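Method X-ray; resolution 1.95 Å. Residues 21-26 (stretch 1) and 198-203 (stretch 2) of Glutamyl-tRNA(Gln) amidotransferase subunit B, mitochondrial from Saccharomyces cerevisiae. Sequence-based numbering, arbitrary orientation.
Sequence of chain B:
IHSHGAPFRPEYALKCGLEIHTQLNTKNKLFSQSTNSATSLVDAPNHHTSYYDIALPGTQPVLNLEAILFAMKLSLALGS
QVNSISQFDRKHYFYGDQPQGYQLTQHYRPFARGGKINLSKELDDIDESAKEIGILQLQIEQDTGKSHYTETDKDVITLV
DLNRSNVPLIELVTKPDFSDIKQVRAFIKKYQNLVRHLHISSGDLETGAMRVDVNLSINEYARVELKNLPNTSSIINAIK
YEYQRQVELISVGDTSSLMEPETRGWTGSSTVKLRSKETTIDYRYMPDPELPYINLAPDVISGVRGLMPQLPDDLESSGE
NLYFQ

Stretch 1 (21-26) HTQLNT
Stretch 2 198-203: LHISSG

A strand end running into loop meets an irregular segment that has just left a helix: Leu24 CA lies 4.9 Å from Ser201 CA, Thr22 CA 6.7 Å from Gly203 CA, so the chains run antiparallel. Strand 21-23 (phi/psi -133/122 at Thr22, -71/125 at Gln23) gives way to loop at Leu24 (-79/143) and Asn25 (-98/51). Across from it, His199 leaves a helix through a Schellman motif (61/41), Ile200 sits at -113/-11, Ser201 is extended (-168/160), Ser202 is at -82/-18, and Gly203 (60/23) takes a positive phi that favours glycine.

The backbone supplies one hydrogen bond and one CA-H...O contact. Asn25 N donates to Ile200 O at 3.0 Å, and Leu24 CA approaches that same Ile200 O at 3.2 Å, so one carbonyl serves two successive residues.

Side chains extend the pairing. Ser201, chi1 t, donates from OG to Gln23 O at 2.8 Å while its OG accepts from Gly203 N at 3.1 Å, one hydroxyl linking the strand-end carbonyl to the backbone of Gly203. Asn25 has chi1 p and chi2 -146°, and its CA-to-CB bond points toward the other stretch; its ND2 makes a weak bond to His199 O at 3.3 Å.

A water bridges the gap, its oxygen 3.0 Å from both Gln23 O, to which it donates, and Ser202 N, from which it accepts.

Apolar contact is light: Leu24 (m, t) brings CD2 to 4.4 Å from CB of Ile200 (p, t). Separately, Thr22 (m) sets CG2 3.2 Å from Ser201 OG, a close van der Waals contact with the hydroxyl.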

# COMPACT_ATOMS: atom_id res chain seq x y z
N HIS B 21 12.18 -24.79 -4.26
CA HIS B 21 12.49 -23.38 -4.42
C HIS B 21 13.80 -23.25 -5.18
O HIS B 21 14.78 -23.92 -4.87
CB HIS B 21 12.57 -22.67 -3.07
CG HIS B 21 11.25 -22.55 -2.38
ND1 HIS B 21 10.64 -23.61 -1.75
CD2 HIS B 21 10.42 -21.49 -2.23
CE1 HIS B 21 9.49 -23.22 -1.23
NE2 HIS B 21 9.33 -21.94 -1.51
N THR B 22 13.80 -22.37 -6.17
CA THR B 22 14.96 -22.21 -7.03
C THR B 22 15.31 -20.74 -7.22
O THR B 22 14.49 -19.95 -7.68
CB THR B 22 14.71 -22.88 -8.40
OG1 THR B 22 14.90 -24.29 -8.29
CG2 THR B 22 15.65 -22.33 -9.44
N GLN B 23 16.54 -20.38 -6.85
CA GLN B 23 17.03 -19.02 -7.06
C GLN B 23 17.27 -18.78 -8.54
O GLN B 23 18.01 -19.53 -9.18
CB GLN B 23 18.33 -18.78 -6.29
CG GLN B 23 18.15 -18.60 -4.79
CD GLN B 23 19.42 -18.12 -4.10
OE1 GLN B 23 20.53 -18.47 -4.51
NE2 GLN B 23 19.26 -17.32 -3.06
N LEU B 24 16.65 -17.74 -9.08
CA LEU B 24 16.88 -17.36 -10.47
C LEU B 24 18.19 -16.59 -10.61
O LEU B 24 18.55 -15.80 -9.74
CB LEU B 24 15.72 -16.52 -11.00
CG LEU B 24 14.34 -17.20 -11.02
CD1 LEU B 24 13.34 -16.34 -11.77
CD2 LEU B 24 14.43 -18.59 -11.64
N ASN B 25 18.91 -16.82 -11.71
CA ASN B 25 20.12 -16.06 -11.96
C ASN B 25 19.90 -14.90 -12.92
O ASN B 25 20.61 -14.74 -13.91
CB ASN B 25 21.29 -16.96 -12.40
CG ASN B 25 20.91 -17.91 -13.52
OD1 ASN B 25 21.41 -19.03 -13.59
ND2 ASN B 25 20.03 -17.46 -14.41
N THR B 26 18.88 -14.10 -12.63
CA THR B 26 18.71 -12.82 -13.29
C THR B 26 19.87 -11.93 -12.85
O THR B 26 20.45 -12.15 -11.78
CB THR B 26 17.39 -12.16 -12.89
OG1 THR B 26 17.33 -12.06 -11.46
CG2 THR B 26 16.21 -12.98 -13.38
N LEU B 198 18.00 -24.33 -19.35
CA LEU B 198 17.21 -23.16 -19.73
C LEU B 198 17.93 -21.86 -19.37
O LEU B 198 17.47 -20.77 -19.72
CB LEU B 198 15.84 -23.19 -19.04
CG LEU B 198 14.89 -24.33 -19.42
CD1 LEU B 198 13.63 -24.24 -18.57
CD2 LEU B 198 14.55 -24.27 -20.90
N HIS B 199 19.05 -21.99 -18.66
CA HIS B 199 19.83 -20.85 -18.19
C HIS B 199 19.04 -19.92 -17.25
O HIS B 199 19.15 -18.70 -17.36
CB HIS B 199 20.40 -20.04 -19.36
CG HIS B 199 21.31 -20.82 -20.26
ND1 HIS B 199 22.68 -20.77 -20.15
CD2 HIS B 199 21.04 -21.68 -21.27
CE1 HIS B 199 23.22 -21.56 -21.06
NE2 HIS B 199 22.24 -22.12 -21.76
N ILE B 200 18.26 -20.50 -16.35
CA ILE B 200 17.49 -19.69 -15.41
C ILE B 200 17.97 -19.84 -13.97
O ILE B 200 17.57 -19.07 -13.10
CB ILE B 200 15.98 -19.99 -15.47
CG1 ILE B 200 15.70 -21.43 -15.03
CG2 ILE B 200 15.44 -19.73 -16.87
CD1 ILE B 200 14.22 -21.78 -14.99
N SER B 201 18.83 -20.83 -13.74
CA SER B 201 19.35 -21.10 -12.40
C SER B 201 20.51 -22.08 -12.46
O SER B 201 20.67 -22.81 -13.44
CB SER B 201 18.26 -21.69 -11.52
OG SER B 201 18.75 -21.99 -10.23
N SER B 202 21.32 -22.10 -11.41
CA SER B 202 22.42 -23.05 -11.32
C SER B 202 21.91 -24.40 -10.82
O SER B 202 22.57 -25.42 -10.98
CB SER B 202 23.52 -22.52 -10.39
OG SER B 202 23.01 -22.29 -9.09
N GLY B 203 20.73 -24.38 -10.21
CA GLY B 203 20.11 -25.59 -9.70
C GLY B 203 20.94 -26.31 -8.64
O GLY B 203 20.77 -27.50 -8.41
O HOH W 1 20.99 -19.74 -9.59